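Local coordinates for putative P450-like enzyme (Streptomyces himastatinicus ATCC 53653, PDB 5Z9J), which probably acts as a heme-dependent monooxygenase of the cytochrome P450 family, working in bacterial secondary metabolism, at residues 27-38 / 297-308; 242-253 / 356-365. One frame throughout, in Å; residues are numbered along the deposited sequence.

Contact 1 (27-38 / 297-308); sequences VDYDEELQLWNV and VAGTVIPKDQLL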
loop_
_atom_site.group_PDB
_atom_site.type_symbol
_atom_site.label_atom_id
_atom_site.label_comp_id
_atom_site.label_asym_id
_atom_site.label_seq_id
_atom_site.Cartn_x
_atom_site.Cartn_y
_atom_site.Cartn_z
ATOM N N VAL A 27 17.630 16.369 2.879
ATOM C CA VAL A 27 16.787 16.917 1.809
ATOM C C VAL A 27 17.581 17.241 0.551
ATOM O O VAL A 27 18.646 17.843 0.634
ATOM C CB VAL A 27 16.069 18.224 2.249
ATOM C CG1 VAL A 27 15.228 18.788 1.113
ATOM C CG2 VAL A 27 15.222 18.013 3.484
ATOM N N ASP A 28 17.085 16.828 -0.614
ATOM C CA ASP A 28 17.717 17.243 -1.878
ATOM C C ASP A 28 16.653 17.557 -2.936
ATOM O O ASP A 28 15.441 17.374 -2.718
ATOM C CB ASP A 28 18.739 16.204 -2.422
ATOM C CG ASP A 28 18.108 14.902 -2.947
ATOM O OD1 ASP A 28 17.007 14.908 -3.566
ATOM O OD2 ASP A 28 18.738 13.835 -2.767
ATOM N N TYR A 29 17.125 18.100 -4.052
ATOM C CA TYR A 29 16.269 18.452 -5.178
ATOM C C TYR A 29 16.693 17.634 -6.404
ATOM O O TYR A 29 17.880 17.487 -6.689
ATOM C CB TYR A 29 16.357 19.962 -5.463
ATOM C CG TYR A 29 15.497 20.471 -6.602
ATOM C CD1 TYR A 29 14.125 20.559 -6.477
ATOM C CD2 TYR A 29 16.075 20.857 -7.809
ATOM C CE1 TYR A 29 13.346 21.029 -7.512
ATOM C CE2 TYR A 29 15.315 21.324 -8.843
ATOM C CZ TYR A 29 13.951 21.408 -8.697
ATOM O OH TYR A 29 13.183 21.864 -9.747
ATOM N N ASP A 30 15.725 17.076 -7.103
ATOM C CA ASP A 30 15.996 16.358 -8.335
ATOM C C ASP A 30 15.708 17.308 -9.500
ATOM O O ASP A 30 14.540 17.570 -9.821
ATOM C CB ASP A 30 15.145 15.089 -8.400
ATOM C CG ASP A 30 15.558 14.160 -9.527
ATOM O OD1 ASP A 30 15.971 14.634 -10.608
ATOM O OD2 ASP A 30 15.498 12.937 -9.322
ATOM N N GLU A 31 16.771 17.833 -10.117
ATOM C CA GLU A 31 16.617 18.838 -11.170
ATOM C C GLU A 31 15.971 18.216 -12.398
ATOM O O GLU A 31 15.173 18.860 -13.075
ATOM C CB GLU A 31 17.954 19.482 -11.552
ATOM C CG GLU A 31 17.782 20.831 -12.278
ATOM C CD GLU A 31 19.093 21.385 -12.858
ATOM O OE1 GLU A 31 20.181 20.881 -12.477
ATOM O OE2 GLU A 31 19.035 22.312 -13.704
ATOM N N GLU A 32 16.268 16.946 -12.649
ATOM C CA GLU A 32 15.799 16.305 -13.867
ATOM C C GLU A 32 14.303 15.984 -13.756
ATOM O O GLU A 32 13.583 16.031 -14.748
ATOM C CB GLU A 32 16.627 15.040 -14.150
ATOM C CG GLU A 32 16.440 14.443 -15.541
ATOM C CD GLU A 32 17.199 15.232 -16.608
ATOM O OE1 GLU A 32 17.860 16.248 -16.266
ATOM O OE2 GLU A 32 17.120 14.852 -17.799
ATOM N N LEU A 33 13.834 15.692 -12.541
ATOM C CA LEU A 33 12.418 15.387 -12.283
ATOM C C LEU A 33 11.628 16.568 -11.715
ATOM O O LEU A 33 10.394 16.503 -11.597
ATOM C CB LEU A 33 12.289 14.217 -11.316
ATOM C CG LEU A 33 12.758 12.860 -11.829
ATOM C CD1 LEU A 33 12.513 11.804 -10.760
ATOM C CD2 LEU A 33 12.029 12.525 -13.122
ATOM N N GLN A 34 12.359 17.606 -11.324
ATOM C CA GLN A 34 11.811 18.830 -10.755
ATOM C C GLN A 34 10.995 18.538 -9.488
ATOM O O GLN A 34 9.851 18.970 -9.355
ATOM C CB GLN A 34 10.958 19.550 -11.793
ATOM C CG GLN A 34 11.321 21.000 -12.000
ATOM C CD GLN A 34 10.894 21.502 -13.361
ATOM O OE1 GLN A 34 10.771 20.726 -14.307
ATOM N NE2 GLN A 34 10.688 22.808 -13.476
ATOM N N LEU A 35 11.614 17.836 -8.544
ATOM C CA LEU A 35 10.967 17.523 -7.284
ATOM C C LEU A 35 11.983 17.486 -6.159
ATOM O O LEU A 35 13.195 17.405 -6.405
ATOM C CB LEU A 35 10.212 16.180 -7.355
ATOM C CG LEU A 35 10.891 14.891 -7.838
ATOM C CD1 LEU A 35 11.746 14.283 -6.742
ATOM C CD2 LEU A 35 9.843 13.849 -8.381
ATOM N N TRP A 36 11.465 17.510 -4.930
ATOM C CA TRP A 36 12.271 17.499 -3.724
ATOM C C TRP A 36 12.113 16.141 -3.056
ATOM O O TRP A 36 11.062 15.488 -3.214
ATOM C CB TRP A 36 11.855 18.638 -2.775
ATOM C CG TRP A 36 12.035 20.044 -3.324
ATOM C CD1 TRP A 36 11.209 20.710 -4.199
ATOM C CD2 TRP A 36 13.103 20.954 -3.018
ATOM N NE1 TRP A 36 11.714 21.954 -4.471
ATOM C CE2 TRP A 36 12.867 22.139 -3.745
ATOM C CE3 TRP A 36 14.237 20.877 -2.197
ATOM C CZ2 TRP A 36 13.723 23.241 -3.685
ATOM C CZ3 TRP A 36 15.091 21.975 -2.138
ATOM C CH2 TRP A 36 14.830 23.138 -2.870
ATOM N N ASN A 37 13.194 15.697 -2.396
ATOM C CA ASN A 37 13.290 14.444 -1.642
ATOM C C ASN A 37 13.595 14.670 -0.159
ATOM O O ASN A 37 14.499 15.434 0.153
ATOM C CB ASN A 37 14.392 13.532 -2.237
ATOM C CG ASN A 37 14.107 13.086 -3.672
ATOM O OD1 ASN A 37 13.147 12.377 -3.907
ATOM N ND2 ASN A 37 14.945 13.484 -4.618
ATOM N N VAL A 38 12.868 14.007 0.743
ATOM C CA VAL A 38 13.178 14.003 2.196
ATOM C C VAL A 38 13.475 12.573 2.668
ATOM O O VAL A 38 12.645 11.672 2.441
ATOM C CB VAL A 38 11.990 14.546 3.049
ATOM C CG1 VAL A 38 12.340 14.610 4.547
ATOM C CG2 VAL A 38 11.583 15.889 2.585
ATOM N N VAL A 297 12.849 22.684 5.704
ATOM C CA VAL A 297 12.945 21.271 6.062
ATOM C C VAL A 297 14.395 20.822 6.160
ATOM O O VAL A 297 15.112 20.817 5.158
ATOM C CB VAL A 297 12.247 20.358 5.016
ATOM C CG1 VAL A 297 12.428 18.903 5.395
ATOM C CG2 VAL A 297 10.773 20.713 4.856
ATOM N N ALA A 298 14.797 20.413 7.367
ATOM C CA ALA A 298 16.181 20.038 7.656
ATOM C C ALA A 298 17.099 21.148 7.182
ATOM O O ALA A 298 18.068 20.897 6.468
ATOM C CB ALA A 298 16.544 18.714 6.999
ATOM N N GLY A 299 16.746 22.373 7.545
ATOM C CA GLY A 299 17.532 23.558 7.228
ATOM C C GLY A 299 17.636 23.892 5.744
ATOM O O GLY A 299 18.514 24.675 5.339
ATOM N N THR A 300 16.628 23.459 4.981
ATOM C CA THR A 300 16.569 23.641 3.533
ATOM C C THR A 300 15.243 24.310 3.224
ATOM O O THR A 300 14.200 23.878 3.721
ATOM C CB THR A 300 16.684 22.278 2.752
ATOM O OG1 THR A 300 17.906 21.622 3.102
ATOM C CG2 THR A 300 16.683 22.488 1.256
ATOM N N VAL A 301 15.283 25.369 2.416
ATOM C CA VAL A 301 14.074 26.115 2.125
ATOM C C VAL A 301 13.373 25.494 0.904
ATOM O O VAL A 301 13.946 25.353 -0.173
ATOM C CB VAL A 301 14.355 27.609 1.856
ATOM C CG1 VAL A 301 13.062 28.353 1.518
ATOM C CG2 VAL A 301 15.042 28.281 3.060
ATOM N N ILE A 302 12.118 25.136 1.070
ATOM C CA ILE A 302 11.388 24.586 -0.079
ATOM C C ILE A 302 10.284 25.569 -0.464
ATOM O O ILE A 302 9.465 25.966 0.370
ATOM C CB ILE A 302 10.823 23.212 0.222
ATOM C CG1 ILE A 302 11.961 22.255 0.564
ATOM C CG2 ILE A 302 9.990 22.693 -1.003
ATOM C CD1 ILE A 302 11.540 21.006 1.239
ATOM N N PRO A 303 10.311 26.029 -1.720
ATOM C CA PRO A 303 9.317 27.021 -2.125
ATOM C C PRO A 303 7.894 26.463 -2.086
ATOM O O PRO A 303 7.684 25.269 -1.928
ATOM C CB PRO A 303 9.727 27.382 -3.568
ATOM C CG PRO A 303 11.197 26.992 -3.666
ATOM C CD PRO A 303 11.328 25.788 -2.761
ATOM N N LYS A 304 6.949 27.390 -2.170
ATOM C CA LYS A 304 5.543 27.164 -2.430
ATOM C C LYS A 304 5.361 26.259 -3.651
ATOM O O LYS A 304 6.227 26.198 -4.507
ATOM C CB LYS A 304 4.852 28.524 -2.667
ATOM C CG LYS A 304 3.323 28.522 -2.597
ATOM C CD LYS A 304 2.711 29.887 -2.993
ATOM C CE LYS A 304 3.130 30.358 -4.388
ATOM N NZ LYS A 304 2.443 31.613 -4.828
ATOM N N ASP A 305 4.268 25.511 -3.682
ATOM C CA ASP A 305 3.858 24.746 -4.863
ATOM C C ASP A 305 4.898 23.780 -5.429
ATOM O O ASP A 305 5.052 23.683 -6.644
ATOM C CB ASP A 305 3.443 25.711 -5.975
ATOM C CG ASP A 305 2.353 26.661 -5.539
ATOM O OD1 ASP A 305 1.553 26.274 -4.670
ATOM O OD2 ASP A 305 2.271 27.789 -6.083
ATOM N N GLN A 306 5.601 23.062 -4.555
ATOM C CA GLN A 306 6.587 22.082 -4.991
ATOM C C GLN A 306 6.129 20.677 -4.658
ATOM O O GLN A 306 5.374 20.471 -3.700
ATOM C CB GLN A 306 7.953 22.342 -4.342
ATOM C CG GLN A 306 8.675 23.643 -4.746
ATOM C CD GLN A 306 8.957 23.734 -6.223
ATOM O OE1 GLN A 306 9.704 22.916 -6.767
ATOM N NE2 GLN A 306 8.419 24.775 -6.872
ATOM N N LEU A 307 6.532 19.720 -5.488
ATOM C CA LEU A 307 6.271 18.321 -5.220
ATOM C C LEU A 307 7.372 17.782 -4.295
ATOM O O LEU A 307 8.554 17.869 -4.625
ATOM C CB LEU A 307 6.236 17.522 -6.521
ATOM C CG LEU A 307 5.993 16.017 -6.446
ATOM C CD1 LEU A 307 4.619 15.712 -5.820
ATOM C CD2 LEU A 307 6.059 15.388 -7.841
ATOM N N LEU A 308 6.963 17.233 -3.158
ATOM C CA LEU A 308 7.875 16.653 -2.187
ATOM C C LEU A 308 7.579 15.176 -1.961
ATOM O O LEU A 308 6.440 14.782 -1.602
ATOM C CB LEU A 308 7.828 17.445 -0.874
ATOM C CG LEU A 308 8.738 16.999 0.276
ATOM C CD1 LEU A 308 10.136 17.325 -0.090
ATOM C CD2 LEU A 308 8.381 17.762 1.559
HETATM O O HOH W 1 8.417 20.696 -7.743
#
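Trp36 lies between Ile302 and Tyr29. CG2 of Ile302 sits over one face, 3.8 Å from the centroid of the five-membered ring and almost on its normal; the opposite face receives the edge of the Tyr29 ring, with CD1 leading. CG of Trp36 is anti to the carbonyl carbon (chi1 -62°), which swings the indole across to the 300-303 region. Pro303 comes in at about a right angle, its CD 3.6 Å from Trp36 CZ2. At the polar rim, Trp36 NE1 donates to Gln306 OE1 at 3.2 Å, a bent bond (144° at the hydrogen) in the plane of the indole, with the Gln306 amide turned nearly perpendicular to the ring. A water donates to the same OE1 and to Gln34 O, and accepts from Leu307 N. In the mixed sheet of the P450 fold's beta-rich side, strand 35-38, the second strand of the hairpin 27-38, whose turn holds a G1 bulge, runs parallel to strand 307-310; Trp36 N to Leu307 O (2.9 Å) joins them. On the sheet face carrying Trp36 and Leu308, Leu308 CD1 wedges against Trp36 CB at 3.4 Å and is pressed still more tightly against Val38 CG2. Val27 CG2 meets Val297 CG1 at 3.5 Å beside the type I' turn of 297-300, the valines crossing at about a right angle, while Thr300 slides past Val27 in the opposite direction.

Contact 2 (242-253 / 356-365); sequences TAMLIANTMLCL and ESKAAVEILL. With HEM (protoporphyrin IX containing Fe), chain E.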
loop_
_atom_site.group_PDB
_atom_site.type_symbol
_atom_site.label_atom_id
_atom_site.label_comp_id
_atom_site.label_asym_id
_atom_site.label_seq_id
_atom_site.Cartn_x
_atom_site.Cartn_y
_atom_site.Cartn_z
ATOM N N THR A 242 -0.210 -5.352 0.642
ATOM C CA THR A 242 -0.393 -6.464 1.525
ATOM C C THR A 242 0.283 -7.714 0.982
ATOM O O THR A 242 0.888 -8.482 1.760
ATOM C CB THR A 242 -1.863 -6.765 1.774
ATOM O OG1 THR A 242 -2.538 -5.600 2.269
ATOM C CG2 THR A 242 -1.999 -7.853 2.827
ATOM N N ALA A 243 0.212 -7.910 -0.338
ATOM C CA ALA A 243 0.880 -9.053 -0.964
ATOM C C ALA A 243 2.373 -8.961 -0.638
ATOM O O ALA A 243 3.019 -9.962 -0.287
ATOM C CB ALA A 243 0.662 -9.077 -2.432
ATOM N N MET A 244 2.910 -7.761 -0.766
ATOM C CA MET A 244 4.340 -7.562 -0.481
ATOM C C MET A 244 4.750 -7.750 0.969
ATOM O O MET A 244 5.831 -8.262 1.245
ATOM C CB MET A 244 4.807 -6.165 -0.919
ATOM C CG MET A 244 5.142 -6.114 -2.394
ATOM S SD MET A 244 5.619 -4.482 -3.039
ATOM C CE MET A 244 4.097 -3.568 -2.852
ATOM N N LEU A 245 3.949 -7.244 1.902
ATOM C CA LEU A 245 4.220 -7.459 3.290
ATOM C C LEU A 245 4.313 -8.967 3.553
ATOM O O LEU A 245 5.175 -9.443 4.274
ATOM C CB LEU A 245 3.132 -6.851 4.149
ATOM C CG LEU A 245 3.316 -7.144 5.635
ATOM C CD1 LEU A 245 4.742 -6.665 6.164
ATOM C CD2 LEU A 245 2.217 -6.562 6.454
ATOM N N ILE A 246 3.361 -9.737 3.025
ATOM C CA ILE A 246 3.392 -11.177 3.239
ATOM C C ILE A 246 4.645 -11.793 2.592
ATOM O O ILE A 246 5.443 -12.495 3.245
ATOM C CB ILE A 246 2.067 -11.907 2.682
ATOM C CG1 ILE A 246 0.822 -11.491 3.506
ATOM C CG2 ILE A 246 2.270 -13.416 2.731
ATOM C CD1 ILE A 246 -0.614 -11.829 2.795
ATOM N N ALA A 247 4.909 -11.448 1.348
ATOM C CA ALA A 247 6.022 -12.055 0.649
ATOM C C ALA A 247 7.394 -11.529 1.180
ATOM O O ALA A 247 8.302 -12.308 1.389
ATOM C CB ALA A 247 5.875 -11.824 -0.813
ATOM N N ASN A 248 7.503 -10.235 1.425
ATOM C CA ASN A 248 8.772 -9.680 2.008
ATOM C C ASN A 248 9.103 -10.371 3.279
ATOM O O ASN A 248 10.285 -10.704 3.550
ATOM C CB ASN A 248 8.624 -8.206 2.339
ATOM C CG ASN A 248 8.482 -7.348 1.139
ATOM O OD1 ASN A 248 8.711 -7.773 0.011
ATOM N ND2 ASN A 248 8.049 -6.137 1.359
ATOM N N THR A 249 8.058 -10.617 4.079
ATOM C CA THR A 249 8.241 -11.225 5.382
ATOM C C THR A 249 8.802 -12.660 5.270
ATOM O O THR A 249 9.807 -13.005 5.943
ATOM C CB THR A 249 6.957 -11.199 6.236
ATOM O OG1 THR A 249 6.530 -9.840 6.479
ATOM C CG2 THR A 249 7.200 -11.917 7.543
ATOM N N MET A 250 8.232 -13.476 4.389
ATOM C CA MET A 250 8.769 -14.797 4.157
ATOM C C MET A 250 10.177 -14.743 3.566
ATOM O O MET A 250 10.993 -15.603 3.876
ATOM C CB MET A 250 7.863 -15.600 3.212
ATOM C CG MET A 250 6.424 -15.687 3.690
ATOM S SD MET A 250 6.193 -16.166 5.436
ATOM C CE MET A 250 6.901 -17.814 5.461
ATOM N N LEU A 251 10.459 -13.765 2.703
ATOM C CA LEU A 251 11.803 -13.601 2.135
ATOM C C LEU A 251 12.829 -13.268 3.208
ATOM O O LEU A 251 13.955 -13.776 3.182
ATOM C CB LEU A 251 11.824 -12.504 1.093
ATOM C CG LEU A 251 13.218 -12.096 0.646
ATOM C CD1 LEU A 251 13.875 -13.216 -0.157
ATOM C CD2 LEU A 251 13.201 -10.809 -0.186
ATOM N N CYS A 252 12.449 -12.380 4.119
ATOM C CA CYS A 252 13.331 -11.979 5.222
ATOM C C CYS A 252 13.628 -13.111 6.260
ATOM O O CYS A 252 14.741 -13.240 6.793
ATOM C CB CYS A 252 12.723 -10.727 5.889
ATOM S SG CYS A 252 12.918 -9.244 4.881
ATOM N N LEU A 253 12.611 -13.891 6.588
ATOM C CA LEU A 253 12.734 -15.080 7.398
ATOM C C LEU A 253 13.712 -16.084 6.763
ATOM O O LEU A 253 14.494 -16.731 7.453
ATOM C CB LEU A 253 11.359 -15.743 7.563
ATOM C CG LEU A 253 10.371 -15.040 8.487
ATOM C CD1 LEU A 253 9.040 -15.756 8.435
ATOM C CD2 LEU A 253 10.854 -15.037 9.881
ATOM N N GLU A 356 -4.612 -10.104 8.183
ATOM C CA GLU A 356 -4.342 -10.953 7.013
ATOM C C GLU A 356 -2.953 -11.500 6.964
ATOM O O GLU A 356 -2.726 -12.658 6.668
ATOM C CB GLU A 356 -4.475 -10.166 5.708
ATOM C CG GLU A 356 -5.810 -9.757 5.317
ATOM C CD GLU A 356 -5.783 -9.101 3.957
ATOM O OE1 GLU A 356 -6.281 -9.771 3.046
ATOM O OE2 GLU A 356 -5.292 -7.951 3.782
ATOM N N SER A 357 -2.012 -10.592 7.120
ATOM C CA SER A 357 -0.614 -10.941 7.051
ATOM C C SER A 357 -0.246 -11.913 8.174
ATOM O O SER A 357 0.412 -12.904 7.942
ATOM C CB SER A 357 0.241 -9.679 7.164
ATOM O OG SER A 357 0.015 -8.921 6.011
ATOM N N LYS A 358 -0.693 -11.619 9.392
ATOM C CA LYS A 358 -0.460 -12.503 10.536
ATOM C C LYS A 358 -1.026 -13.910 10.279
ATOM O O LYS A 358 -0.348 -14.921 10.514
ATOM C CB LYS A 358 -1.080 -11.921 11.794
ATOM C CG LYS A 358 -0.963 -12.837 13.023
ATOM C CD LYS A 358 -1.592 -12.187 14.277
ATOM C CE LYS A 358 -1.700 -13.178 15.416
ATOM N NZ LYS A 358 -2.408 -12.547 16.571
ATOM N N ALA A 359 -2.277 -13.977 9.801
ATOM C CA ALA A 359 -2.886 -15.252 9.530
ATOM C C ALA A 359 -2.090 -15.991 8.459
ATOM O O ALA A 359 -1.867 -17.188 8.545
ATOM C CB ALA A 359 -4.386 -15.054 9.038
ATOM N N ALA A 360 -1.635 -15.245 7.462
ATOM C CA ALA A 360 -0.942 -15.827 6.322
ATOM C C ALA A 360 0.407 -16.381 6.728
ATOM O O ALA A 360 0.756 -17.492 6.380
ATOM C CB ALA A 360 -0.775 -14.797 5.244
ATOM N N VAL A 361 1.179 -15.575 7.452
ATOM C CA VAL A 361 2.476 -16.053 7.871
ATOM C C VAL A 361 2.387 -17.267 8.784
ATOM O O VAL A 361 3.129 -18.236 8.614
ATOM C CB VAL A 361 3.238 -14.960 8.593
ATOM C CG1 VAL A 361 4.517 -15.539 9.251
ATOM C CG2 VAL A 361 3.590 -13.848 7.596
ATOM N N GLU A 362 1.475 -17.197 9.758
ATOM C CA GLU A 362 1.267 -18.271 10.699
ATOM C C GLU A 362 0.917 -19.549 9.966
ATOM O O GLU A 362 1.449 -20.609 10.272
ATOM C CB GLU A 362 0.163 -17.916 11.694
ATOM C CG GLU A 362 0.632 -16.946 12.754
ATOM C CD GLU A 362 -0.492 -16.550 13.678
ATOM O OE1 GLU A 362 -1.708 -16.759 13.343
ATOM O OE2 GLU A 362 -0.177 -16.022 14.762
ATOM N N ILE A 363 -0.025 -19.455 9.027
ATOM C CA ILE A 363 -0.431 -20.653 8.364
ATOM C C ILE A 363 0.658 -21.172 7.400
ATOM O O ILE A 363 0.849 -22.383 7.306
ATOM C CB ILE A 363 -1.786 -20.456 7.644
ATOM C CG1 ILE A 363 -2.877 -20.414 8.706
ATOM C CG2 ILE A 363 -2.058 -21.624 6.692
ATOM C CD1 ILE A 363 -4.284 -20.110 8.159
ATOM N N LEU A 364 1.421 -20.290 6.754
ATOM C CA LEU A 364 2.565 -20.740 5.959
ATOM C C LEU A 364 3.567 -21.462 6.844
ATOM O O LEU A 364 4.135 -22.481 6.440
ATOM C CB LEU A 364 3.251 -19.562 5.204
ATOM C CG LEU A 364 2.487 -19.135 3.909
ATOM C CD1 LEU A 364 3.130 -17.913 3.226
ATOM C CD2 LEU A 364 2.467 -20.304 2.935
ATOM N N LEU A 365 3.802 -20.952 8.044
ATOM C CA LEU A 365 4.776 -21.608 8.948
ATOM C C LEU A 365 4.395 -23.021 9.419
ATOM O O LEU A 365 5.274 -23.870 9.659
ATOM C CB LEU A 365 4.992 -20.744 10.173
ATOM C CG LEU A 365 5.750 -19.433 9.978
ATOM C CD1 LEU A 365 5.863 -18.731 11.294
ATOM C CD2 LEU A 365 7.130 -19.698 9.386
HETATM C CHA HEM E . -3.164 4.822 3.748
HETATM C CHB HEM E . 0.446 1.665 3.649
HETATM C CHC HEM E . -2.816 -1.905 3.534
HETATM C CHD HEM E . -6.323 1.223 2.661
HETATM C C1A HEM E . -1.875 4.339 3.768
HETATM C C2A HEM E . -0.625 5.095 3.875
HETATM C C3A HEM E . 0.380 4.214 3.867
HETATM C C4A HEM E . -0.205 2.871 3.735
HETATM C CMA HEM E . 1.875 4.549 3.947
HETATM C CAA HEM E . -0.479 6.626 3.994
HETATM C CBA HEM E . -0.644 7.311 2.631
HETATM C CGA HEM E . -0.214 8.782 2.672
HETATM O O1A HEM E . -0.135 9.449 1.610
HETATM O O2A HEM E . 0.032 9.347 3.752
HETATM C C1B HEM E . -0.130 0.425 3.678
HETATM C C2B HEM E . 0.589 -0.805 3.876
HETATM C C3B HEM E . -0.314 -1.793 3.847
HETATM C C4B HEM E . -1.621 -1.203 3.604
HETATM C CMB HEM E . 2.113 -0.849 4.084
HETATM C CAB HEM E . -0.124 -3.306 3.999
HETATM C CBB HEM E . 1.049 -3.882 4.260
HETATM C C1C HEM E . -4.079 -1.389 3.314
HETATM C C2C HEM E . -5.347 -2.155 3.221
HETATM C C3C HEM E . -6.302 -1.267 2.984
HETATM C C4C HEM E . -5.678 0.029 2.898
HETATM C CMC HEM E . -5.447 -3.679 3.420
HETATM C CAC HEM E . -7.827 -1.407 2.761
HETATM C CBC HEM E . -8.491 -2.551 2.843
HETATM C C1D HEM E . -5.786 2.457 2.833
HETATM C C2D HEM E . -6.502 3.679 2.614
HETATM C C3D HEM E . -5.525 4.784 2.975
HETATM C C4D HEM E . -4.304 4.138 3.366
HETATM C CMD HEM E . -7.958 3.854 2.116
HETATM C CAD HEM E . -5.790 6.288 2.854
HETATM C CBD HEM E . -6.306 6.852 4.160
HETATM C CGD HEM E . -6.346 8.365 4.038
HETATM O O1D HEM E . -5.756 8.937 3.092
HETATM O O2D HEM E . -6.960 9.016 4.922
HETATM N NA HEM E . -1.554 3.013 3.692
HETATM N NB HEM E . -1.480 0.147 3.495
HETATM N NC HEM E . -4.360 -0.093 3.088
HETATM N ND HEM E . -4.494 2.752 3.310
HETATM FE FE HEM E . -3.037 1.473 3.528
#
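The Glu356 carboxylate is met from above its plane, at the OE2 end, by Thr242, whose CG2 lies 3.4 Å from Glu356 OE2; the two side chains cross at about a right angle. The second flat group, the heme, is met at its edge: Thr242 OG1 lies 3.7 Å from the ring methyl CMC, and Leu245 CB lies 3.6 Å from the vinyl carbon CBB, both close to the plane of the macrocycle. The contact belongs to the helical core of the P450 fold, pairing helix 240-255, corresponding to the C-terminal part of the long helix that crosses the distal side of the heme in P450s, with helix 350-367, the L helix that follows the cysteine ligand Cys347. The two segments run in the same general direction at 36°, and their contacts recur every three to four residues.

Across this interface no hydrogen bond is made. Ser357 OG touches Leu245 CD2 at 3.3 Å and also abuts Ile246 CG1, but its polar need is met within its own helix by Ala353 O; Thr242 OG1 bonds to Gly238 O, at the end of the preceding helix 224-238. Ile246 reaches across with its CD1 to Ala360 CB at 3.9 Å. Met250, bent at both chi2 and chi3, curls over the 361-365 turn: its SD lies 4.1 Å from Val361 CG2, the side chains sliding past each other in opposite directions, and its CG meets Leu364 CD1 at 4.0 Å on an oblique crossing. Phe129 of helix 125-130 touches Leu364 and Ala360 as well. Thr249 turns its methyl toward Val361 CG2 and its hydroxyl back into its own helix, where OG1 donates to Leu245 O at 2.6 Å, an oxygen that also accepts from Thr249 N.

Overall arrangement
Contacts 1 and 2 lie on opposite sides of the chain's centre, their own centres about 35 Å apart and their nearest atoms about 18 Å apart. They share no strand or helix: contact 1 belongs to the mixed beta sheet and the small hairpin beside it, contact 2 to the helical core. Along the chain the segments alternate, 27-38, 242-253, 297-308 and 356-365, so the chain passes from sheet to helices, back to the sheet and again to the helices. Only contact 2 borders the heme; contact 1 lies apart from it, the side chain of Leu307 about 11 Å away, in the sheet whose neighbouring strand 287-291 carries the heme-binding Arg289.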